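Local coordinates for protein lipid II:glycine glycyltransferase (Staphylococcus aureus, PDB 6SNR) that probably adds the first glycine of the pentaglycine cross-bridge to the lysine side chain of lipid II, taking it from glycyl-tRNA, at residues D12-S17 with Q52-L57; L23-K28 with Y71-F76; V231-K236 with E292-E297. All coordinates share one frame; numbering follows the deposited sequence.

Interaction 1: D12-S17 with Q52-L57; sequences DAFVKS and QGVAQL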
loop_
_atom_site.group_PDB
_atom_site.type_symbol
_atom_site.label_atom_id
_atom_site.label_comp_id
_atom_site.label_asym_id
_atom_site.label_seq_id
_atom_site.Cartn_x
_atom_site.Cartn_y
_atom_site.Cartn_z
ATOM N N ASP A 12 15.721 7.226 11.179
ATOM C CA ASP A 12 14.763 7.117 10.077
ATOM C C ASP A 12 15.488 7.167 8.709
ATOM O O ASP A 12 15.189 6.416 7.787
ATOM C CB ASP A 12 13.678 8.198 10.180
ATOM C CG ASP A 12 12.711 7.969 11.331
ATOM O OD1 ASP A 12 12.679 6.781 11.809
ATOM O OD2 ASP A 12 12.020 8.924 11.735
ATOM N N ALA A 13 16.488 8.036 8.587
ATOM C CA ALA A 13 17.275 8.078 7.350
ATOM C C ALA A 13 17.962 6.752 7.035
ATOM O O ALA A 13 17.929 6.235 5.907
ATOM C CB ALA A 13 18.267 9.248 7.401
ATOM N N PHE A 14 18.562 6.164 8.069
ATOM C CA PHE A 14 19.229 4.896 7.946
ATOM C C PHE A 14 18.248 3.813 7.555
ATOM O O PHE A 14 18.542 3.013 6.636
ATOM C CB PHE A 14 19.929 4.524 9.259
ATOM C CG PHE A 14 20.736 3.256 9.164
ATOM C CD1 PHE A 14 20.180 2.027 9.401
ATOM C CD2 PHE A 14 22.071 3.311 8.809
ATOM C CE1 PHE A 14 20.943 0.866 9.295
ATOM C CE2 PHE A 14 22.826 2.165 8.701
ATOM C CZ PHE A 14 22.264 0.934 8.951
ATOM N N VAL A 15 17.088 3.741 8.216
ATOM C CA VAL A 15 16.043 2.757 7.862
ATOM C C VAL A 15 15.565 2.910 6.402
ATOM O O VAL A 15 15.439 1.941 5.670
ATOM C CB VAL A 15 14.834 2.853 8.822
ATOM C CG1 VAL A 15 13.669 1.925 8.405
ATOM C CG2 VAL A 15 15.267 2.563 10.285
ATOM N N LYS A 16 15.383 4.152 6.001
ATOM C CA LYS A 16 14.843 4.435 4.677
ATOM C C LYS A 16 15.828 4.029 3.597
ATOM O O LYS A 16 15.385 3.566 2.534
ATOM C CB LYS A 16 14.436 5.909 4.579
ATOM C CG LYS A 16 13.157 6.225 5.349
ATOM C CD LYS A 16 12.808 7.703 5.385
ATOM C CE LYS A 16 11.414 8.019 5.859
ATOM N NZ LYS A 16 11.002 9.455 5.668
ATOM N N SER A 17 17.128 4.142 3.842
ATOM C CA SER A 17 18.147 3.741 2.836
ATOM C C SER A 17 18.715 2.320 2.942
ATOM O O SER A 17 19.472 1.859 2.066
ATOM C CB SER A 17 19.306 4.735 2.869
ATOM O OG SER A 17 19.925 4.823 4.115
ATOM N N GLN A 52 26.139 0.920 11.449
ATOM C CA GLN A 52 26.055 -0.346 10.673
ATOM C C GLN A 52 24.721 -1.081 10.907
ATOM O O GLN A 52 24.368 -1.980 10.128
ATOM C CB GLN A 52 27.244 -1.278 10.949
ATOM C CG GLN A 52 28.585 -0.757 10.433
ATOM C CD GLN A 52 29.696 -1.777 10.611
ATOM O OE1 GLN A 52 29.452 -2.990 10.674
ATOM N NE2 GLN A 52 30.933 -1.296 10.698
ATOM N N GLY A 53 23.972 -0.711 11.944
ATOM C CA GLY A 53 22.614 -1.302 12.149
ATOM C C GLY A 53 21.839 -0.544 13.200
ATOM O O GLY A 53 22.433 0.056 14.102
ATOM N N VAL A 54 20.503 -0.587 13.114
ATOM C CA VAL A 54 19.632 0.015 14.092
ATOM C C VAL A 54 18.455 -0.873 14.357
ATOM O O VAL A 54 18.224 -1.855 13.612
ATOM C CB VAL A 54 19.094 1.387 13.619
ATOM C CG1 VAL A 54 20.253 2.299 13.267
ATOM C CG2 VAL A 54 18.174 1.212 12.403
ATOM N N ALA A 55 17.739 -0.557 15.404
ATOM C CA ALA A 55 16.481 -1.233 15.688
ATOM C C ALA A 55 15.627 -0.380 16.598
ATOM O O ALA A 55 16.121 0.320 17.489
ATOM C CB ALA A 55 16.742 -2.624 16.272
ATOM N N GLN A 56 14.336 -0.391 16.340
ATOM C CA GLN A 56 13.344 0.196 17.157
ATOM C C GLN A 56 12.552 -0.921 17.857
ATOM O O GLN A 56 11.981 -1.799 17.222
ATOM C CB GLN A 56 12.388 1.014 16.295
ATOM C CG GLN A 56 11.332 1.671 17.069
ATOM C CD GLN A 56 10.628 2.698 16.244
ATOM O OE1 GLN A 56 9.796 2.367 15.380
ATOM N NE2 GLN A 56 10.977 3.930 16.471
ATOM N N LEU A 57 12.599 -0.911 19.168
ATOM C CA LEU A 57 11.968 -1.918 20.040
ATOM C C LEU A 57 10.685 -1.388 20.559
ATOM O O LEU A 57 10.630 -0.261 21.111
ATOM C CB LEU A 57 12.920 -2.224 21.247
ATOM C CG LEU A 57 14.205 -3.010 21.029
ATOM C CD1 LEU A 57 15.130 -2.544 19.946
ATOM C CD2 LEU A 57 14.949 -3.066 22.380
#
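Phe14 and Val54 carry this contact, with Val15, a buried residue, adding one methyl. The phenyl group leaves the helix with CG anti to the backbone N (chi1 -176°), and its ring reaches out past Val54, the phenyl and valine side chains running antiparallel past one another. At the near end CD1 of Phe14 rests against CG2 of Val54 at 3.7 Å, with Val54 CG1 a little farther off. At the far end Phe14 CZ meets main chain, 3.7 Å from C of Gln52 and close to the amide of Gly53. Val54 CG2 is the shared methyl: it also packs against CG2 of Val15, at 3.8 Å.

The helix thus lies on one of the two large mixed sheets of this FemABX protein, its axis at 109° to strand 50-61 and 9.0 Å from it. Where the phenyl tip lands, Gln52 and Gly53 both face Val45 in a classic beta bulge. The amide end of Gln52 turns elsewhere, with OE1 accepting a hydrogen bond from Asn82.

The side turned from the strand is more open to solvent: Ala13 and Ser17 are exposed and make no contact with the strand. Here Ser17 OG donates to Ala13 O at 3.0 Å, while Ser17 N reaches the same oxygen from the opposite face of its carbonyl plane. Lys16 extends to a salt bridge with Asp225.

Interaction 2: L23-K28 with Y71-F76; sequences LLQLTK and YISRGF
The type II beta turn from Ile72 to Gly75, closed by Gly75 N donating to Ile72 O at 3.1 Å, takes Leu24 and Gln25 of a short 3-10 segment against its peptide groups. Leu24 points at the turn, and its CB sits 3.5 Å from Ser73 O. Farther out, the Leu24 and Arg74 side chains run side by side in the same direction, CD1 of Leu24 touching CG of Arg74 at 3.9 Å. Gln25 brings its aliphatic part: CG lies 3.3 Å from Ser73 O and 3.5 Å from Arg74 O.

In the fold, the turn interrupts strand 68-78 in the sheet, and Arg74 occupies its third position with a positive phi (59°), as a type II turn requires. Asp108 accepts from the Arg74 amide, and the guanidinium leads away from Leu24 to the carbonyl of Pro144.

Ser73 OG has chi1 at 54°, which puts it between the backbone N and the carbonyl carbon and 3.1 Å from Leu24 O. It may donate to that oxygen, although its one proton has another acceptor within range. The CB of Ser73 meanwhile lies 3.3 Å above one face of the Tyr71 ring, offset toward its rim.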
loop_
_atom_site.group_PDB
_atom_site.type_symbol
_atom_site.label_atom_id
_atom_site.label_comp_id
_atom_site.label_asym_id
_atom_site.label_seq_id
_atom_site.Cartn_x
_atom_site.Cartn_y
_atom_site.Cartn_z
ATOM N N LEU A 23 8.789 0.411 6.877
ATOM C CA LEU A 23 7.854 1.307 7.550
ATOM C C LEU A 23 7.747 1.036 9.087
ATOM O O LEU A 23 7.671 1.979 9.897
ATOM C CB LEU A 23 6.471 1.161 6.913
ATOM C CG LEU A 23 5.315 1.917 7.489
ATOM C CD1 LEU A 23 5.542 3.412 7.292
ATOM C CD2 LEU A 23 3.968 1.441 6.906
ATOM N N LEU A 24 7.699 -0.238 9.488
ATOM C CA LEU A 24 7.415 -0.576 10.873
ATOM C C LEU A 24 8.613 -0.321 11.815
ATOM O O LEU A 24 8.443 -0.473 13.019
ATOM C CB LEU A 24 6.919 -2.037 10.969
ATOM C CG LEU A 24 5.683 -2.439 10.184
ATOM C CD1 LEU A 24 5.041 -3.742 10.706
ATOM C CD2 LEU A 24 4.673 -1.378 9.831
ATOM N N GLN A 25 9.761 0.116 11.259
ATOM C CA GLN A 25 10.927 0.539 12.032
ATOM C C GLN A 25 11.109 2.061 12.107
ATOM O O GLN A 25 12.100 2.530 12.697
ATOM C CB GLN A 25 12.183 -0.141 11.568
ATOM C CG GLN A 25 12.231 -1.635 11.913
ATOM C CD GLN A 25 12.469 -1.811 13.414
ATOM O OE1 GLN A 25 11.564 -2.187 14.237
ATOM N NE2 GLN A 25 13.628 -1.474 13.768
ATOM N N LEU A 26 10.204 2.811 11.502
ATOM C CA LEU A 26 10.289 4.296 11.558
ATOM C C LEU A 26 9.795 4.834 12.881
ATOM O O LEU A 26 8.819 4.348 13.465
ATOM C CB LEU A 26 9.484 4.950 10.406
ATOM C CG LEU A 26 9.947 4.598 8.992
ATOM C CD1 LEU A 26 9.053 5.325 7.982
ATOM C CD2 LEU A 26 11.398 4.994 8.796
ATOM N N THR A 27 10.415 5.943 13.323
ATOM C CA THR A 27 10.009 6.534 14.552
ATOM C C THR A 27 8.547 7.005 14.605
ATOM O O THR A 27 7.900 6.896 15.627
ATOM C CB THR A 27 10.963 7.666 15.033
ATOM O OG1 THR A 27 10.838 8.816 14.169
ATOM C CG2 THR A 27 12.387 7.234 15.100
ATOM N N LYS A 28 8.014 7.536 13.484
ATOM C CA LYS A 28 6.634 7.984 13.476
ATOM C C LYS A 28 5.647 6.796 13.454
ATOM O O LYS A 28 4.515 6.948 13.882
ATOM C CB LYS A 28 6.368 8.913 12.281
ATOM C CG LYS A 28 7.149 10.191 12.303
ATOM C CD LYS A 28 6.798 11.057 13.479
ATOM C CE LYS A 28 7.247 12.496 13.194
ATOM N NZ LYS A 28 6.625 13.068 11.946
ATOM N N TYR A 71 8.984 -6.337 21.030
ATOM C CA TYR A 71 8.734 -6.667 19.639
ATOM C C TYR A 71 9.449 -5.664 18.733
ATOM O O TYR A 71 9.144 -4.452 18.787
ATOM C CB TYR A 71 7.235 -6.684 19.382
ATOM C CG TYR A 71 6.801 -6.989 17.954
ATOM C CD1 TYR A 71 7.530 -7.839 17.123
ATOM C CD2 TYR A 71 5.692 -6.324 17.423
ATOM C CE1 TYR A 71 7.153 -8.066 15.793
ATOM C CE2 TYR A 71 5.300 -6.550 16.096
ATOM C CZ TYR A 71 6.021 -7.436 15.311
ATOM O OH TYR A 71 5.631 -7.607 13.977
ATOM N N ILE A 72 10.378 -6.171 17.962
ATOM C CA ILE A 72 11.191 -5.389 17.003
ATOM C C ILE A 72 10.547 -5.594 15.644
ATOM O O ILE A 72 10.986 -6.430 14.852
ATOM C CB ILE A 72 12.681 -5.768 16.999
ATOM C CG1 ILE A 72 13.247 -5.754 18.440
ATOM C CG2 ILE A 72 13.490 -4.839 16.077
ATOM C CD1 ILE A 72 14.723 -6.014 18.582
ATOM N N SER A 73 9.492 -4.823 15.393
ATOM C CA SER A 73 8.578 -5.105 14.223
ATOM C C SER A 73 9.263 -4.724 12.912
ATOM O O SER A 73 9.587 -3.538 12.647
ATOM C CB SER A 73 7.243 -4.338 14.376
ATOM O OG SER A 73 7.417 -2.916 14.584
ATOM N N ARG A 74 9.526 -5.738 12.071
ATOM C CA ARG A 74 10.311 -5.606 10.842
ATOM C C ARG A 74 11.763 -5.099 11.043
ATOM O O ARG A 74 12.391 -4.596 10.136
ATOM C CB ARG A 74 9.556 -4.768 9.795
ATOM C CG ARG A 74 8.276 -5.454 9.292
ATOM C CD ARG A 74 8.634 -6.467 8.272
ATOM N NE ARG A 74 7.458 -7.076 7.621
ATOM C CZ ARG A 74 7.176 -8.378 7.593
ATOM N NH1 ARG A 74 7.933 -9.264 8.229
ATOM N NH2 ARG A 74 6.101 -8.762 6.857
ATOM N N GLY A 75 12.301 -5.329 12.240
ATOM C CA GLY A 75 13.742 -5.219 12.505
ATOM C C GLY A 75 14.320 -6.569 12.851
ATOM O O GLY A 75 13.609 -7.585 12.722
ATOM N N PHE A 76 15.594 -6.631 13.281
ATOM C CA PHE A 76 16.551 -5.528 13.208
ATOM C C PHE A 76 16.816 -5.034 11.779
ATOM O O PHE A 76 16.715 -5.790 10.798
ATOM C CB PHE A 76 17.934 -5.974 13.711
ATOM C CG PHE A 76 17.954 -6.782 14.994
ATOM C CD1 PHE A 76 17.798 -6.178 16.239
ATOM C CD2 PHE A 76 18.165 -8.150 14.950
ATOM C CE1 PHE A 76 17.902 -6.896 17.402
ATOM C CE2 PHE A 76 18.265 -8.889 16.114
ATOM C CZ PHE A 76 18.146 -8.263 17.341
#

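Interaction 3: V231-K236 with E292-E297; sequences VKLDPK and EALEKE
Leu233, Pro235 and Lys236 meet Leu294 and Glu295 where the two long helices of the FemX coiled-coil arm join the globular part of the protein. The first segment carries the chain out of a strand and into helix 235-262; the second is the last part of the returning helix 267-297.

Strand residues Val231 and Lys232 lead in, the former paired through its backbone with strand 302-312. Leu233, the last of the strand, points toward the returning helix. Its CD2 touches CD2 of Leu294 at 3.8 Å, a single methyl-to-methyl contact on the buried side, where Phe327 also packs on both leucines.

The CB of Asp234 points away from the returning helix, and the residue is the N-cap of the outgoing helix, its OD2 accepting from the amide of Glu237.

Pro235 follows in the first turn of that helix and is the apolar centre of the contact. Its CG stands 3.8 Å from CG of Leu294, the leucine side chain crossing the proline ring at about a right angle. At the next ring atom, Pro235 CB packs 3.7 Å from CB of Glu295. One proline thus touches two consecutive residues of the opposite helix, and the CA atoms of Pro235 and Glu295 come within 5.3 Å.

Lys236, an exposed residue, ends the contact. Glu295 CG is anti to its backbone N (chi1 -168°), and beyond CG the chain is extended, with the carboxylate near the lysine. Lys236 bends at its last torsion (chi4 56°), which swings NZ to 2.8 Å from Glu295 OE2 in a salt bridge. The position of that oxygen is less certain, because it is modelled too near Lys236 CG; NZ also makes a weak hydrogen bond to Pro299 O.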
loop_
_atom_site.group_PDB
_atom_site.type_symbol
_atom_site.label_atom_id
_atom_site.label_comp_id
_atom_site.label_asym_id
_atom_site.label_seq_id
_atom_site.Cartn_x
_atom_site.Cartn_y
_atom_site.Cartn_z
ATOM N N VAL A 231 -11.043 9.052 -5.193
ATOM C CA VAL A 231 -11.469 9.075 -6.627
ATOM C C VAL A 231 -12.865 9.705 -6.691
ATOM O O VAL A 231 -13.768 9.254 -5.999
ATOM C CB VAL A 231 -11.512 7.680 -7.227
ATOM C CG1 VAL A 231 -11.983 7.719 -8.686
ATOM C CG2 VAL A 231 -10.131 7.018 -7.137
ATOM N N LYS A 232 -12.989 10.730 -7.533
ATOM C CA LYS A 232 -14.194 11.538 -7.659
ATOM C C LYS A 232 -14.794 11.386 -9.074
ATOM O O LYS A 232 -14.077 11.344 -10.072
ATOM C CB LYS A 232 -13.845 13.000 -7.449
ATOM C CG LYS A 232 -15.061 13.909 -7.348
ATOM C CD LYS A 232 -14.663 15.299 -6.902
ATOM C CE LYS A 232 -15.529 15.769 -5.760
ATOM N NZ LYS A 232 -15.370 17.242 -5.614
ATOM N N LEU A 233 -16.117 11.344 -9.131
ATOM C CA LEU A 233 -16.849 11.472 -10.387
ATOM C C LEU A 233 -17.485 12.850 -10.294
ATOM O O LEU A 233 -18.291 13.076 -9.392
ATOM C CB LEU A 233 -17.920 10.403 -10.483
ATOM C CG LEU A 233 -18.938 10.600 -11.638
ATOM C CD1 LEU A 233 -18.198 10.723 -12.974
ATOM C CD2 LEU A 233 -19.916 9.438 -11.669
ATOM N N ASP A 234 -17.071 13.769 -11.158
ATOM C CA ASP A 234 -17.553 15.147 -11.093
ATOM C C ASP A 234 -18.384 15.452 -12.340
ATOM O O ASP A 234 -17.827 15.560 -13.433
ATOM C CB ASP A 234 -16.428 16.162 -11.039
ATOM C CG ASP A 234 -16.940 17.542 -10.689
ATOM O OD1 ASP A 234 -17.388 17.734 -9.535
ATOM O OD2 ASP A 234 -16.960 18.424 -11.569
ATOM N N PRO A 235 -19.691 15.617 -12.159
ATOM C CA PRO A 235 -20.562 15.872 -13.332
ATOM C C PRO A 235 -20.214 17.107 -14.133
ATOM O O PRO A 235 -20.264 17.056 -15.356
ATOM C CB PRO A 235 -21.937 16.057 -12.709
ATOM C CG PRO A 235 -21.897 15.295 -11.447
ATOM C CD PRO A 235 -20.476 15.365 -10.944
ATOM N N LYS A 236 -19.885 18.229 -13.486
ATOM C CA LYS A 236 -19.539 19.447 -14.240
ATOM C C LYS A 236 -18.342 19.263 -15.145
ATOM O O LYS A 236 -18.342 19.712 -16.299
ATOM C CB LYS A 236 -19.225 20.612 -13.306
ATOM C CG LYS A 236 -20.432 21.318 -12.762
ATOM C CD LYS A 236 -20.034 22.611 -12.066
ATOM C CE LYS A 236 -21.190 23.215 -11.283
ATOM N NZ LYS A 236 -21.782 22.273 -10.282
ATOM N N GLU A 292 -26.346 15.979 -16.079
ATOM C CA GLU A 292 -27.094 17.029 -15.442
ATOM C C GLU A 292 -27.947 16.574 -14.286
ATOM O O GLU A 292 -28.015 17.310 -13.279
ATOM C CB GLU A 292 -28.006 17.748 -16.460
ATOM C CG GLU A 292 -27.250 18.682 -17.362
ATOM C CD GLU A 292 -28.039 19.141 -18.590
ATOM O OE1 GLU A 292 -29.190 18.698 -18.775
ATOM O OE2 GLU A 292 -27.497 19.949 -19.364
ATOM N N ALA A 293 -28.586 15.400 -14.423
ATOM C CA ALA A 293 -29.396 14.758 -13.387
ATOM C C ALA A 293 -28.492 14.459 -12.208
ATOM O O ALA A 293 -28.806 14.778 -11.076
ATOM C CB ALA A 293 -30.042 13.471 -13.903
ATOM N N LEU A 294 -27.329 13.910 -12.509
ATOM C CA LEU A 294 -26.350 13.623 -11.448
ATOM C C LEU A 294 -25.849 14.879 -10.770
ATOM O O LEU A 294 -25.653 14.899 -9.550
ATOM C CB LEU A 294 -25.188 12.825 -11.997
ATOM C CG LEU A 294 -24.196 12.337 -10.950
ATOM C CD1 LEU A 294 -24.859 11.377 -9.984
ATOM C CD2 LEU A 294 -23.017 11.686 -11.667
ATOM N N GLU A 295 -25.604 15.926 -11.534
ATOM C CA GLU A 295 -25.171 17.169 -10.969
ATOM C C GLU A 295 -26.192 17.714 -9.968
ATOM O O GLU A 295 -25.804 18.274 -8.946
ATOM C CB GLU A 295 -24.894 18.174 -12.068
ATOM C CG GLU A 295 -24.160 19.411 -11.595
ATOM C CD GLU A 295 -23.976 20.429 -12.713
ATOM O OE1 GLU A 295 -24.623 20.302 -13.790
ATOM O OE2 GLU A 295 -23.202 21.370 -12.504
ATOM N N LYS A 296 -27.488 17.535 -10.251
ATOM C CA LYS A 296 -28.540 18.018 -9.337
ATOM C C LYS A 296 -28.483 17.301 -7.975
ATOM O O LYS A 296 -28.662 17.922 -6.926
ATOM C CB LYS A 296 -29.936 17.842 -9.966
ATOM N N GLU A 297 -28.234 15.998 -8.014
ATOM C CA GLU A 297 -27.999 15.195 -6.816
ATOM C C GLU A 297 -26.678 15.548 -6.134
ATOM O O GLU A 297 -26.640 15.823 -4.931
ATOM C CB GLU A 297 -28.003 13.703 -7.159
ATOM C CG GLU A 297 -29.380 13.060 -7.187
ATOM C CD GLU A 297 -29.990 12.949 -5.801
ATOM O OE1 GLU A 297 -29.420 12.230 -4.945
ATOM O OE2 GLU A 297 -31.036 13.590 -5.565
#

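In the fold
Interactions 1 and 2 belong together: their centres are about 8 Å apart, and strands 50-61 and 68-78 are neighbours in the same sheet. Their N-terminal elements are also tied, since Asp12 OD2 and Thr27 OG1 lie 2.7 Å apart in a probable hydrogen bond. Both contacts are buried, yet interaction 1 rests on apolar side chains and a phenyl tip against main chain, whereas interaction 2 sets side chains against the carbonyls and hydroxyl of a turn. Interaction 3 stands on the opposite side of the chain's centre, about 47 Å and 43 Å from the other two, centre to centre. It touches the second large sheet and is only partly buried, grading from leucine and proline inside to an ion pair at the surface.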